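Local coordinates for BH1974 protein (Bacillus halodurans, PDB 3ON5), which probably serves as an XdhC-type accessory protein in the maturation of a molybdenum-containing xanthine dehydrogenase, at residues A[199-204]-A[256-261]; A[205-210]-A[227-232]; A[212-217]-A[331-336]; A[248-253]-A[273-278]; A[266-271]-A[289-294]. All coordinates share one frame; numbering follows the deposited sequence.

From the N terminus of the Rossmann domain, strand 200-205 is the first element to take part. Contact 1 joins it to the end of helix 251-257 and closes a loop within which contact 2 nests, pairing the end of that strand and its glycine-rich turn with strand 223-229. Contact 3 starts from helix 211-221, so it crosses contacts 1 and 2, and closes only at helix 326-343, enclosing contacts 4 and 5. Contact 4, between the starts of helices 251-257 and 273-283, crosses contact 1 and also contact 5, which pairs strands 265-268 and 290-293. Contacts 1, 2 and 5 meet in one parallel sheet; contacts 3 and 4 pack helices around it.

Contact 1: A[199-204]-A[256-261]; sequences KERLII and RKFLIR
Arg201 and Ile203, on the first strand of a parallel Rossmann sheet, meet the segment that leaves helix 251-257. The packed part is formed by these two side chains against Phe258. Ile203 CD1 lies 3.7 Å from Phe258 CE1 and 3.8 Å from Ile260 CG1, so one methyl group touches both residues. Phe258 swings its ring toward the strand because CG is anti to the backbone N (chi1 -172°), and the ring stacks on that of Phe254 in helix 251-257. Arg201, bent at chi2 and chi3, turns its guanidinium nearly parallel to the Phe258 ring (planes 5° apart), with Arg201 NH2 3.4 Å from Phe258 CE1. On the looser solvent side stand the exposed Leu259 and Arg261. The guanidinium of Arg261 lies over one face of that of Arg201, turned by 24°, with Arg261 NH1 3.5 Å from Arg201 CZ. Such closeness of two cations is probably eased by Asp264, which forms a salt bridge with Arg201 NE and accepts the backbone N-H of Arg261; Asp263 adds a weak, long ion pair to Arg261. At the edge of the Arg201 group, in its plane, NH2 gives a weak, bent hydrogen bond to Leu259 O at 3.0 Å.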
# COMPACT_ATOMS: atom_id res chain seq x y z
N LYS A 199 -12.03 16.26 -25.51
CA LYS A 199 -10.69 16.75 -25.21
C LYS A 199 -10.15 17.73 -26.28
O LYS A 199 -10.39 17.57 -27.48
CB LYS A 199 -9.71 15.56 -25.10
CG LYS A 199 -9.80 14.80 -23.81
CD LYS A 199 -8.75 13.72 -23.77
CE LYS A 199 -8.69 13.05 -22.43
NZ LYS A 199 -7.63 12.01 -22.42
N GLU A 200 -9.39 18.71 -25.83
CA GLU A 200 -8.67 19.64 -26.69
C GLU A 200 -7.58 18.86 -27.38
O GLU A 200 -6.98 17.96 -26.77
CB GLU A 200 -8.11 20.82 -25.89
CG GLU A 200 -9.16 21.71 -25.22
CD GLU A 200 -10.15 22.44 -26.12
OE1 GLU A 200 -9.92 22.53 -27.34
OE2 GLU A 200 -11.15 22.96 -25.57
N ARG A 201 -7.36 19.12 -28.68
CA ARG A 201 -6.36 18.37 -29.43
C ARG A 201 -5.06 19.12 -29.53
O ARG A 201 -5.06 20.33 -29.75
CB ARG A 201 -6.89 18.07 -30.82
CG ARG A 201 -7.48 16.68 -30.93
CD ARG A 201 -8.61 16.62 -31.92
NE ARG A 201 -8.32 17.14 -33.26
CZ ARG A 201 -8.13 16.37 -34.32
NH1 ARG A 201 -8.18 15.04 -34.20
NH2 ARG A 201 -7.94 16.91 -35.52
N LEU A 202 -3.96 18.39 -29.36
CA LEU A 202 -2.60 18.90 -29.48
C LEU A 202 -1.88 18.06 -30.50
O LEU A 202 -1.61 16.87 -30.26
CB LEU A 202 -1.86 18.90 -28.14
CG LEU A 202 -0.42 19.41 -28.16
CD1 LEU A 202 -0.38 20.90 -28.42
CD2 LEU A 202 0.28 19.08 -26.87
N ILE A 203 -1.64 18.66 -31.68
CA ILE A 203 -1.01 18.01 -32.83
C ILE A 203 0.46 18.40 -32.82
O ILE A 203 0.80 19.57 -33.03
CB ILE A 203 -1.75 18.40 -34.14
CG1 ILE A 203 -3.28 18.18 -33.99
CG2 ILE A 203 -1.17 17.62 -35.36
CD1 ILE A 203 -4.15 18.70 -35.04
N ILE A 204 1.32 17.41 -32.53
CA ILE A 204 2.77 17.59 -32.41
C ILE A 204 3.49 17.04 -33.65
O ILE A 204 3.36 15.86 -33.99
CB ILE A 204 3.30 16.92 -31.13
CG1 ILE A 204 2.53 17.42 -29.88
CG2 ILE A 204 4.81 17.17 -30.99
CD1 ILE A 204 2.71 16.59 -28.60
N ARG A 256 -2.13 16.50 -45.86
CA ARG A 256 -3.10 16.14 -46.89
C ARG A 256 -4.20 15.23 -46.31
O ARG A 256 -5.38 15.47 -46.54
CB ARG A 256 -2.41 15.44 -48.08
CG ARG A 256 -3.36 15.17 -49.23
CD ARG A 256 -2.82 14.30 -50.35
NE ARG A 256 -2.77 12.88 -49.98
CZ ARG A 256 -1.65 12.22 -49.69
NH1 ARG A 256 -0.47 12.81 -49.77
NH2 ARG A 256 -1.71 10.93 -49.37
N LYS A 257 -3.81 14.20 -45.54
CA LYS A 257 -4.67 13.16 -45.04
C LYS A 257 -5.38 13.54 -43.72
O LYS A 257 -6.59 13.37 -43.66
CB LYS A 257 -3.85 11.87 -44.84
CG LYS A 257 -3.42 11.25 -46.19
CD LYS A 257 -2.10 10.43 -46.16
CE LYS A 257 -2.08 9.06 -45.51
NZ LYS A 257 -0.78 8.38 -45.70
N PHE A 258 -4.66 14.03 -42.69
CA PHE A 258 -5.23 14.35 -41.37
C PHE A 258 -5.80 15.77 -41.32
O PHE A 258 -5.08 16.74 -41.52
CB PHE A 258 -4.17 14.17 -40.28
CG PHE A 258 -4.62 14.26 -38.83
CD1 PHE A 258 -4.77 15.50 -38.21
CD2 PHE A 258 -4.73 13.12 -38.04
CE1 PHE A 258 -5.13 15.59 -36.87
CE2 PHE A 258 -5.08 13.20 -36.70
CZ PHE A 258 -5.29 14.44 -36.12
N LEU A 259 -7.10 15.87 -41.04
CA LEU A 259 -7.81 17.14 -40.93
C LEU A 259 -7.50 17.83 -39.59
O LEU A 259 -7.65 17.24 -38.51
CB LEU A 259 -9.32 16.92 -41.07
CG LEU A 259 -10.25 18.09 -40.77
CD1 LEU A 259 -10.05 19.25 -41.77
CD2 LEU A 259 -11.68 17.63 -40.77
N ILE A 260 -7.06 19.09 -39.70
CA ILE A 260 -6.74 19.95 -38.58
C ILE A 260 -7.87 20.97 -38.48
O ILE A 260 -8.11 21.73 -39.42
CB ILE A 260 -5.33 20.59 -38.70
CG1 ILE A 260 -4.23 19.49 -38.74
CG2 ILE A 260 -5.10 21.55 -37.53
CD1 ILE A 260 -2.82 19.97 -38.98
N ARG A 261 -8.60 20.93 -37.38
CA ARG A 261 -9.74 21.81 -37.16
C ARG A 261 -9.24 23.15 -36.58
O ARG A 261 -8.11 23.23 -36.11
CB ARG A 261 -10.76 21.11 -36.26
CG ARG A 261 -11.25 19.79 -36.85
CD ARG A 261 -12.44 19.22 -36.12
NE ARG A 261 -12.17 19.02 -34.69
CZ ARG A 261 -11.75 17.88 -34.15
NH1 ARG A 261 -11.53 16.82 -34.92
NH2 ARG A 261 -11.55 17.80 -32.85

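Contact 2: A[205-210]-A[227-232]; sequences FGAGPD and VTDWRP
Phe205 and Thr228 pair in parallel where the first two strands of the Rossmann fold end, and the glycine-rich turn 206-208 is placed like the phosphate-binding turn of classical Rossmann folds, although no nucleotide is seen. Backbone bonding comes first: Gly206 N donates to Thr228 O at 2.8 Å, nearly along the C=O axis. Apolar contacts surround it. Thr228 CG2 rests 3.6 Å from Phe205 CD1, the two side chains running side by side, while Thr228 OG1 bonds to Ile247 O. Val227 CG1 sits 4.0 Å from Ala207 CB. The polar group is Asp229, whose carboxylate accepts four hydrogen bonds. Arg231 grips it side-on in a salt bridge, NE to OD1 and NH2 to OD2, each on a syn lone pair. The backbone N of Arg231 takes the anti lone pair of OD1, closing an Asx turn. This holds the carboxylate's rotation; Asp229 OD2, already held by Arg231 NH2, also accepts Ala207 N at 2.9 Å, on the anti side and 34° out of the carboxylate plane.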
# COMPACT_ATOMS: atom_id res chain seq x y z
N PHE A 205 4.22 17.93 -34.33
CA PHE A 205 5.06 17.63 -35.48
C PHE A 205 6.48 17.45 -34.99
O PHE A 205 7.13 18.41 -34.58
CB PHE A 205 4.96 18.72 -36.55
CG PHE A 205 3.65 18.72 -37.30
CD1 PHE A 205 3.49 17.94 -38.43
CD2 PHE A 205 2.60 19.54 -36.90
CE1 PHE A 205 2.29 17.95 -39.14
CE2 PHE A 205 1.40 19.55 -37.61
CZ PHE A 205 1.25 18.75 -38.72
N GLY A 206 6.92 16.19 -34.96
CA GLY A 206 8.24 15.80 -34.49
C GLY A 206 8.15 14.71 -33.45
O GLY A 206 7.25 14.73 -32.61
N ALA A 207 9.06 13.73 -33.52
CA ALA A 207 9.11 12.63 -32.56
C ALA A 207 10.55 12.45 -32.00
O ALA A 207 10.95 11.33 -31.65
CB ALA A 207 8.60 11.35 -33.19
N GLY A 208 11.29 13.55 -31.86
CA GLY A 208 12.62 13.57 -31.28
C GLY A 208 12.59 13.25 -29.79
O GLY A 208 11.52 13.25 -29.19
N PRO A 209 13.76 13.01 -29.14
CA PRO A 209 13.76 12.66 -27.70
C PRO A 209 13.29 13.78 -26.76
O PRO A 209 13.14 13.54 -25.55
CB PRO A 209 15.22 12.32 -27.42
CG PRO A 209 15.99 12.95 -28.50
CD PRO A 209 15.12 12.93 -29.71
N ASP A 210 12.98 14.98 -27.29
CA ASP A 210 12.47 16.11 -26.50
C ASP A 210 10.92 16.12 -26.44
O ASP A 210 10.34 16.82 -25.59
CB ASP A 210 12.98 17.44 -27.07
CG ASP A 210 12.68 17.74 -28.54
OD1 ASP A 210 12.87 16.84 -29.40
OD2 ASP A 210 12.43 18.90 -28.86
N VAL A 227 0.98 12.58 -32.32
CA VAL A 227 2.41 12.68 -32.64
C VAL A 227 2.59 12.21 -34.05
O VAL A 227 2.14 11.12 -34.39
CB VAL A 227 3.31 11.88 -31.66
CG1 VAL A 227 4.79 12.00 -32.07
CG2 VAL A 227 3.10 12.32 -30.22
N THR A 228 3.26 13.03 -34.88
CA THR A 228 3.56 12.65 -36.26
C THR A 228 5.02 13.03 -36.57
O THR A 228 5.54 14.06 -36.13
CB THR A 228 2.56 13.25 -37.25
OG1 THR A 228 2.93 12.86 -38.59
CG2 THR A 228 2.41 14.76 -37.13
N ASP A 229 5.69 12.11 -37.28
CA ASP A 229 7.07 12.19 -37.74
C ASP A 229 7.23 11.20 -38.91
O ASP A 229 6.41 10.29 -39.06
CB ASP A 229 8.05 11.92 -36.59
CG ASP A 229 9.50 12.29 -36.85
OD1 ASP A 229 10.17 11.56 -37.60
OD2 ASP A 229 9.99 13.25 -36.22
N TRP A 230 8.24 11.41 -39.75
CA TRP A 230 8.50 10.61 -40.94
C TRP A 230 9.52 9.48 -40.67
O TRP A 230 9.77 8.68 -41.56
CB TRP A 230 9.01 11.54 -42.05
CG TRP A 230 10.31 12.22 -41.74
CD1 TRP A 230 11.54 11.86 -42.19
CD2 TRP A 230 10.50 13.39 -40.93
NE1 TRP A 230 12.49 12.73 -41.71
CE2 TRP A 230 11.88 13.68 -40.93
CE3 TRP A 230 9.63 14.25 -40.22
CZ2 TRP A 230 12.42 14.75 -40.22
CZ3 TRP A 230 10.17 15.30 -39.50
CH2 TRP A 230 11.55 15.55 -39.51
N ARG A 231 10.07 9.42 -39.44
CA ARG A 231 11.12 8.47 -39.01
C ARG A 231 10.54 7.38 -38.09
O ARG A 231 10.33 7.61 -36.89
CB ARG A 231 12.24 9.24 -38.31
CG ARG A 231 12.89 10.25 -39.25
CD ARG A 231 13.76 11.22 -38.51
NE ARG A 231 13.01 11.98 -37.53
CZ ARG A 231 13.54 12.92 -36.77
NH1 ARG A 231 14.82 13.24 -36.90
NH2 ARG A 231 12.79 13.56 -35.88
N PRO A 232 10.30 6.17 -38.65
CA PRO A 232 9.57 5.14 -37.90
C PRO A 232 10.23 4.69 -36.59
O PRO A 232 9.47 4.32 -35.68
CB PRO A 232 9.54 3.95 -38.87
CG PRO A 232 10.43 4.31 -39.99
CD PRO A 232 10.43 5.78 -40.06

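Contact 3: A[212-217]-A[331-336]; sequences PPLVTF and ISIVAQ
The ring of Phe217 lies under the end of Ile331, whose CD1 sits over one face in a CH-pi contact, 3.9 Å from the ring centroid and 20° off its normal. Ile331 CG1 stands above the rim of the ring, 3.6 Å from Phe217 CE2. The opposite face looks onto Pro213 O of the preceding helical turn, offset toward the rim, so the ring is held between its own helix and the neighbouring one. CG anti to the carbonyl carbon (chi1 -60°) places the ring beneath Ile331. Phe217 CB, for its part, lies 3.6 Å from Val334 CG2. One turn earlier, Leu214 reaches across with a single branch: CD1 meets Ile333 CG2 at 3.8 Å, the two side chains crossing at about a right angle. The helical segments 212-217 and 331-336 run 35° apart, their axes 9.4 Å from each other at closest approach. Together they cover one side of the Rossmann sheet, where Leu214 and Ile333 both rest on Leu267. The second subunit continues the packing: its Phe217 meets this ring at a steep angle, and Ile331 of that subunit touches Ile331 and Val334 of this one. Entirely apolar between side chains, the contact depends on shape and exclusion of water.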
# COMPACT_ATOMS: atom_id res chain seq x y z
N PRO A 212 8.71 13.17 -25.99
CA PRO A 212 8.01 12.33 -24.99
C PRO A 212 7.60 13.09 -23.69
O PRO A 212 6.43 12.88 -23.31
CB PRO A 212 9.04 11.24 -24.68
CG PRO A 212 9.76 11.08 -25.95
CD PRO A 212 9.94 12.49 -26.43
N PRO A 213 8.42 13.99 -23.04
CA PRO A 213 7.92 14.67 -21.82
C PRO A 213 6.71 15.57 -22.11
O PRO A 213 5.79 15.62 -21.30
CB PRO A 213 9.11 15.50 -21.34
CG PRO A 213 10.07 15.54 -22.42
CD PRO A 213 9.83 14.37 -23.30
N LEU A 214 6.70 16.26 -23.27
CA LEU A 214 5.61 17.12 -23.68
C LEU A 214 4.31 16.32 -23.85
O LEU A 214 3.26 16.80 -23.44
CB LEU A 214 5.98 17.84 -24.99
CG LEU A 214 4.90 18.67 -25.64
CD1 LEU A 214 4.65 19.94 -24.88
CD2 LEU A 214 5.29 18.99 -27.03
N VAL A 215 4.39 15.11 -24.45
CA VAL A 215 3.23 14.24 -24.64
C VAL A 215 2.68 13.86 -23.25
O VAL A 215 1.48 13.95 -23.05
CB VAL A 215 3.55 12.99 -25.52
CG1 VAL A 215 2.39 12.00 -25.56
CG2 VAL A 215 3.95 13.41 -26.93
N THR A 216 3.56 13.51 -22.29
CA THR A 216 3.16 13.12 -20.94
C THR A 216 2.49 14.29 -20.21
O THR A 216 1.40 14.12 -19.66
CB THR A 216 4.39 12.62 -20.19
OG1 THR A 216 4.82 11.42 -20.81
CG2 THR A 216 4.12 12.36 -18.71
N PHE A 217 3.12 15.45 -20.18
CA PHE A 217 2.58 16.60 -19.48
C PHE A 217 1.27 17.03 -20.13
O PHE A 217 0.31 17.24 -19.41
CB PHE A 217 3.60 17.75 -19.44
CG PHE A 217 4.92 17.45 -18.76
CD1 PHE A 217 5.02 16.49 -17.76
CD2 PHE A 217 6.05 18.21 -19.04
CE1 PHE A 217 6.24 16.24 -17.12
CE2 PHE A 217 7.27 17.96 -18.39
CZ PHE A 217 7.35 16.98 -17.43
N ILE A 331 7.28 21.77 -19.80
CA ILE A 331 6.48 22.43 -18.76
C ILE A 331 6.08 23.80 -19.26
O ILE A 331 4.92 24.17 -19.16
CB ILE A 331 7.23 22.52 -17.39
CG1 ILE A 331 7.34 21.15 -16.67
CG2 ILE A 331 6.61 23.56 -16.46
CD1 ILE A 331 6.09 20.53 -16.05
N SER A 332 7.05 24.53 -19.83
CA SER A 332 6.90 25.88 -20.38
C SER A 332 5.79 25.91 -21.44
O SER A 332 4.97 26.83 -21.43
CB SER A 332 8.22 26.33 -20.97
OG SER A 332 8.08 27.62 -21.54
N ILE A 333 5.73 24.89 -22.30
CA ILE A 333 4.75 24.82 -23.38
C ILE A 333 3.38 24.52 -22.80
O ILE A 333 2.43 25.22 -23.14
CB ILE A 333 5.17 23.80 -24.47
CG1 ILE A 333 6.51 24.21 -25.13
CG2 ILE A 333 4.08 23.67 -25.53
CD1 ILE A 333 7.22 23.11 -25.82
N VAL A 334 3.26 23.52 -21.90
CA VAL A 334 1.97 23.13 -21.30
C VAL A 334 1.43 24.32 -20.46
O VAL A 334 0.24 24.62 -20.56
CB VAL A 334 2.06 21.83 -20.48
CG1 VAL A 334 0.69 21.43 -19.97
CG2 VAL A 334 2.60 20.69 -21.35
N ALA A 335 2.31 25.05 -19.74
CA ALA A 335 1.98 26.27 -18.99
C ALA A 335 1.33 27.31 -19.92
O ALA A 335 0.24 27.80 -19.63
CB ALA A 335 3.23 26.84 -18.34
N GLN A 336 1.96 27.55 -21.09
CA GLN A 336 1.45 28.46 -22.13
C GLN A 336 0.11 27.99 -22.66
O GLN A 336 -0.77 28.82 -22.90
CB GLN A 336 2.45 28.56 -23.29
CG GLN A 336 2.15 29.68 -24.28
CD GLN A 336 3.28 29.83 -25.25
OE1 GLN A 336 3.62 28.91 -25.98
NE2 GLN A 336 3.92 30.98 -25.24

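Contact 4: A[248-253]-A[273-278]; sequences VDFPAD and FQKDQE
Glu278 reaches over Pro251 to the start of helix 251-257, where OE2 stands 3.4 Å from Pro251 CB and accepts a weak hydrogen bond from Ala252 N at 3.2 Å. Its CG lies between the backbone N and the carbonyl carbon (chi1 68°), and the chain then runs extended, which carries the carboxylate across the proline. Near the first turn of a helix this negative charge probably interacts favourably with the helix dipole. Were Glu278 shortened to an alanine, the Ala252 amide would probably lose this weak acceptor and a gap would open beside Pro251. Pro251 also receives Lys275, whose CD packs 3.8 Å from Pro251 CD, the side chains crossing at about a right angle. Bending at chi2 and chi4, the lysine continues to the edge of the Phe250 ring, with CE 4.0 Å from CD1, and makes a cation-pi contact with Trp230. The arrangement packs together the N-terminal turns of two successive helices that link strands of the parallel sheet, as in the Rossmann fold.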
# COMPACT_ATOMS: atom_id res chain seq x y z
N VAL A 248 3.04 7.81 -38.61
CA VAL A 248 4.34 7.83 -39.28
C VAL A 248 4.11 8.21 -40.76
O VAL A 248 3.60 7.41 -41.54
CB VAL A 248 5.16 6.52 -39.13
CG1 VAL A 248 6.56 6.67 -39.69
CG2 VAL A 248 5.26 6.09 -37.68
N ASP A 249 4.51 9.43 -41.13
CA ASP A 249 4.30 10.02 -42.45
C ASP A 249 5.14 11.25 -42.66
O ASP A 249 5.49 11.90 -41.68
CB ASP A 249 2.80 10.44 -42.59
CG ASP A 249 1.97 9.71 -43.62
OD1 ASP A 249 2.50 9.41 -44.71
OD2 ASP A 249 0.75 9.57 -43.38
N PHE A 250 5.37 11.65 -43.93
CA PHE A 250 6.02 12.93 -44.19
C PHE A 250 5.02 14.05 -43.91
O PHE A 250 3.84 13.84 -44.21
CB PHE A 250 6.57 13.01 -45.62
CG PHE A 250 7.85 12.26 -45.80
CD1 PHE A 250 9.05 12.81 -45.38
CD2 PHE A 250 7.88 11.05 -46.46
CE1 PHE A 250 10.24 12.11 -45.53
CE2 PHE A 250 9.08 10.39 -46.68
CZ PHE A 250 10.25 10.90 -46.17
N PRO A 251 5.43 15.19 -43.30
CA PRO A 251 4.47 16.27 -42.97
C PRO A 251 3.47 16.59 -44.08
O PRO A 251 2.29 16.71 -43.77
CB PRO A 251 5.35 17.48 -42.75
CG PRO A 251 6.62 16.92 -42.27
CD PRO A 251 6.80 15.56 -42.89
N ALA A 252 3.93 16.65 -45.35
CA ALA A 252 3.10 16.93 -46.52
C ALA A 252 1.99 15.91 -46.70
O ALA A 252 0.90 16.28 -47.15
CB ALA A 252 3.97 16.97 -47.77
N ASP A 253 2.25 14.63 -46.38
CA ASP A 253 1.25 13.57 -46.47
C ASP A 253 0.29 13.66 -45.33
O ASP A 253 -0.90 13.50 -45.53
CB ASP A 253 1.90 12.19 -46.50
CG ASP A 253 2.62 11.89 -47.78
OD1 ASP A 253 2.04 12.14 -48.86
OD2 ASP A 253 3.72 11.31 -47.71
N PHE A 273 14.48 22.39 -40.66
CA PHE A 273 14.02 23.65 -41.22
C PHE A 273 13.03 23.44 -42.37
O PHE A 273 11.93 23.99 -42.30
CB PHE A 273 15.21 24.48 -41.72
CG PHE A 273 14.84 25.90 -42.09
CD1 PHE A 273 14.43 26.22 -43.38
CD2 PHE A 273 14.90 26.91 -41.14
CE1 PHE A 273 14.07 27.53 -43.71
CE2 PHE A 273 14.57 28.23 -41.48
CZ PHE A 273 14.16 28.52 -42.76
N GLN A 274 13.40 22.69 -43.40
CA GLN A 274 12.54 22.46 -44.57
C GLN A 274 11.20 21.82 -44.15
O GLN A 274 10.16 22.22 -44.67
CB GLN A 274 13.28 21.56 -45.57
CG GLN A 274 12.53 21.26 -46.87
CD GLN A 274 13.30 20.29 -47.74
OE1 GLN A 274 14.34 20.62 -48.32
NE2 GLN A 274 12.79 19.06 -47.86
N LYS A 275 11.24 20.86 -43.19
CA LYS A 275 10.05 20.18 -42.68
C LYS A 275 9.15 21.19 -41.95
O LYS A 275 7.97 21.30 -42.30
CB LYS A 275 10.42 19.00 -41.76
CG LYS A 275 11.18 17.84 -42.41
CD LYS A 275 10.34 16.96 -43.30
CE LYS A 275 11.17 15.91 -43.99
NZ LYS A 275 12.14 16.52 -44.95
N ASP A 276 9.72 21.98 -41.00
CA ASP A 276 9.02 23.02 -40.25
C ASP A 276 8.41 24.07 -41.19
O ASP A 276 7.28 24.50 -40.98
CB ASP A 276 9.96 23.69 -39.24
CG ASP A 276 10.41 22.83 -38.08
OD1 ASP A 276 9.80 21.76 -37.86
OD2 ASP A 276 11.30 23.26 -37.34
N GLN A 277 9.15 24.43 -42.25
CA GLN A 277 8.70 25.39 -43.23
C GLN A 277 7.51 24.83 -44.04
O GLN A 277 6.59 25.61 -44.28
CB GLN A 277 9.84 25.77 -44.17
CG GLN A 277 9.53 27.01 -44.98
CD GLN A 277 10.65 27.40 -45.87
OE1 GLN A 277 11.01 26.66 -46.80
NE2 GLN A 277 11.17 28.60 -45.67
N GLU A 278 7.47 23.52 -44.43
CA GLU A 278 6.28 23.06 -45.19
C GLU A 278 5.09 23.02 -44.25
O GLU A 278 4.01 23.45 -44.66
CB GLU A 278 6.43 21.72 -45.97
CG GLU A 278 6.58 20.36 -45.27
CD GLU A 278 6.72 19.18 -46.23
OE1 GLU A 278 6.80 19.44 -47.46
OE2 GLU A 278 6.77 18.01 -45.78

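Contact 5: A[266-271]-A[289-294]; sequences VLIMTH and RYIGIL
Ile268 and Ile293 lie side by side and point the same way from adjacent parallel strands, with Ile268 CD1 3.8 Å from Ile293 CG1 and 3.7 Å from Ile291 CG2. This isoleucine face turns toward helix 273-283, which connects the strands in a right-handed beta-alpha-beta crossover. On the other face Leu267 meets Tyr290 obliquely, its CD1 in the ring plane at the edge, 3.9 Å from CE2. Gly292 makes room for both, since a side chain there would run into Leu267 CD1 and Tyr290 OH. The ring is carried across because CG is anti to the backbone N (chi1 174°), and its hydroxyl bonds to Gln336. Exchanging Tyr290 for an alanine is likely to leave Gln336 OE1 without that partner and open a gap beside Leu267. Past the strand ends, Leu294 sends CD2 to His271 CE1 and to CB of selenomethionine Met269, while a water accepts from His271 N and donates to Leu294 O. His271 NE2 bonds to Asp210. Four backbone bonds, including Ile268 N to Gly292 O at 2.8 Å, fix the register and satisfy polar backbone groups within the sheet, leaving largely apolar faces for the helices, with the Tyr290 hydroxyl matched by Gln336.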
# COMPACT_ATOMS: atom_id res chain seq x y z
N VAL A 266 -1.36 23.37 -32.48
CA VAL A 266 -0.28 22.79 -33.25
C VAL A 266 1.05 23.16 -32.60
O VAL A 266 1.25 24.30 -32.15
CB VAL A 266 -0.32 23.18 -34.75
CG1 VAL A 266 0.87 22.59 -35.50
CG2 VAL A 266 -1.63 22.73 -35.39
N LEU A 267 1.97 22.18 -32.57
CA LEU A 267 3.31 22.30 -32.03
C LEU A 267 4.31 21.72 -33.04
O LEU A 267 4.28 20.52 -33.31
CB LEU A 267 3.31 21.56 -30.70
CG LEU A 267 4.19 22.04 -29.57
CD1 LEU A 267 4.13 23.54 -29.37
CD2 LEU A 267 3.72 21.42 -28.34
N ILE A 268 5.09 22.61 -33.68
CA ILE A 268 6.08 22.31 -34.71
C ILE A 268 7.45 22.18 -34.05
O ILE A 268 8.03 23.19 -33.63
CB ILE A 268 6.06 23.41 -35.82
CG1 ILE A 268 4.64 23.76 -36.30
CG2 ILE A 268 6.95 23.03 -36.98
CD1 ILE A 268 4.56 24.90 -37.35
N MSE A 269 7.97 20.95 -33.92
CA MSE A 269 9.27 20.74 -33.26
C MSE A 269 10.02 19.57 -33.87
O MSE A 269 10.44 18.65 -33.15
CB MSE A 269 9.09 20.54 -31.76
CG MSE A 269 7.88 19.67 -31.38
SE MSE A 269 7.66 19.67 -29.47
CE MSE A 269 7.73 21.54 -29.15
N THR A 270 10.24 19.65 -35.20
CA THR A 270 10.90 18.60 -35.97
C THR A 270 12.42 18.76 -35.93
O THR A 270 13.12 17.79 -36.17
CB THR A 270 10.41 18.55 -37.43
OG1 THR A 270 10.96 19.65 -38.16
CG2 THR A 270 8.90 18.52 -37.56
N HIS A 271 12.92 20.00 -35.68
CA HIS A 271 14.34 20.37 -35.67
C HIS A 271 14.92 20.32 -37.08
O HIS A 271 16.14 20.30 -37.24
CB HIS A 271 15.18 19.48 -34.72
CG HIS A 271 14.75 19.56 -33.28
ND1 HIS A 271 15.18 20.58 -32.47
CD2 HIS A 271 13.99 18.71 -32.56
CE1 HIS A 271 14.65 20.34 -31.28
NE2 HIS A 271 13.92 19.23 -31.28
N ARG A 289 -6.24 27.93 -33.44
CA ARG A 289 -6.24 28.30 -32.04
C ARG A 289 -4.83 28.69 -31.59
O ARG A 289 -4.65 29.72 -30.94
CB ARG A 289 -6.77 27.10 -31.23
CG ARG A 289 -6.98 27.32 -29.74
CD ARG A 289 -8.24 28.08 -29.39
NE ARG A 289 -8.45 28.15 -27.94
CZ ARG A 289 -9.09 27.22 -27.24
NH1 ARG A 289 -9.59 26.15 -27.84
NH2 ARG A 289 -9.23 27.35 -25.93
N TYR A 290 -3.83 27.87 -31.99
CA TYR A 290 -2.43 28.01 -31.57
C TYR A 290 -1.43 27.33 -32.52
O TYR A 290 -1.69 26.20 -32.93
CB TYR A 290 -2.34 27.34 -30.18
CG TYR A 290 -0.96 27.24 -29.58
CD1 TYR A 290 -0.45 28.26 -28.80
CD2 TYR A 290 -0.21 26.08 -29.73
CE1 TYR A 290 0.80 28.15 -28.21
CE2 TYR A 290 1.06 25.97 -29.16
CZ TYR A 290 1.55 27.01 -28.39
OH TYR A 290 2.79 26.90 -27.81
N ILE A 291 -0.28 28.00 -32.82
CA ILE A 291 0.87 27.47 -33.59
C ILE A 291 2.12 27.83 -32.81
O ILE A 291 2.44 29.01 -32.66
CB ILE A 291 0.98 27.90 -35.08
CG1 ILE A 291 -0.31 27.64 -35.88
CG2 ILE A 291 2.21 27.23 -35.75
CD1 ILE A 291 -0.32 28.35 -37.23
N GLY A 292 2.79 26.82 -32.29
CA GLY A 292 4.01 27.01 -31.52
C GLY A 292 5.16 26.38 -32.26
O GLY A 292 5.07 25.21 -32.66
N ILE A 293 6.24 27.15 -32.49
CA ILE A 293 7.40 26.63 -33.20
C ILE A 293 8.62 26.72 -32.29
O ILE A 293 8.96 27.80 -31.80
CB ILE A 293 7.67 27.33 -34.57
CG1 ILE A 293 6.38 27.52 -35.36
CG2 ILE A 293 8.73 26.55 -35.37
CD1 ILE A 293 6.56 28.30 -36.61
N LEU A 294 9.26 25.57 -32.08
CA LEU A 294 10.46 25.42 -31.28
C LEU A 294 11.65 26.03 -32.02
O LEU A 294 11.97 25.63 -33.15
CB LEU A 294 10.68 23.93 -31.00
CG LEU A 294 11.65 23.58 -29.88
CD1 LEU A 294 11.02 23.80 -28.52
CD2 LEU A 294 12.02 22.13 -29.95
O HOH W 1 11.97 22.59 -34.42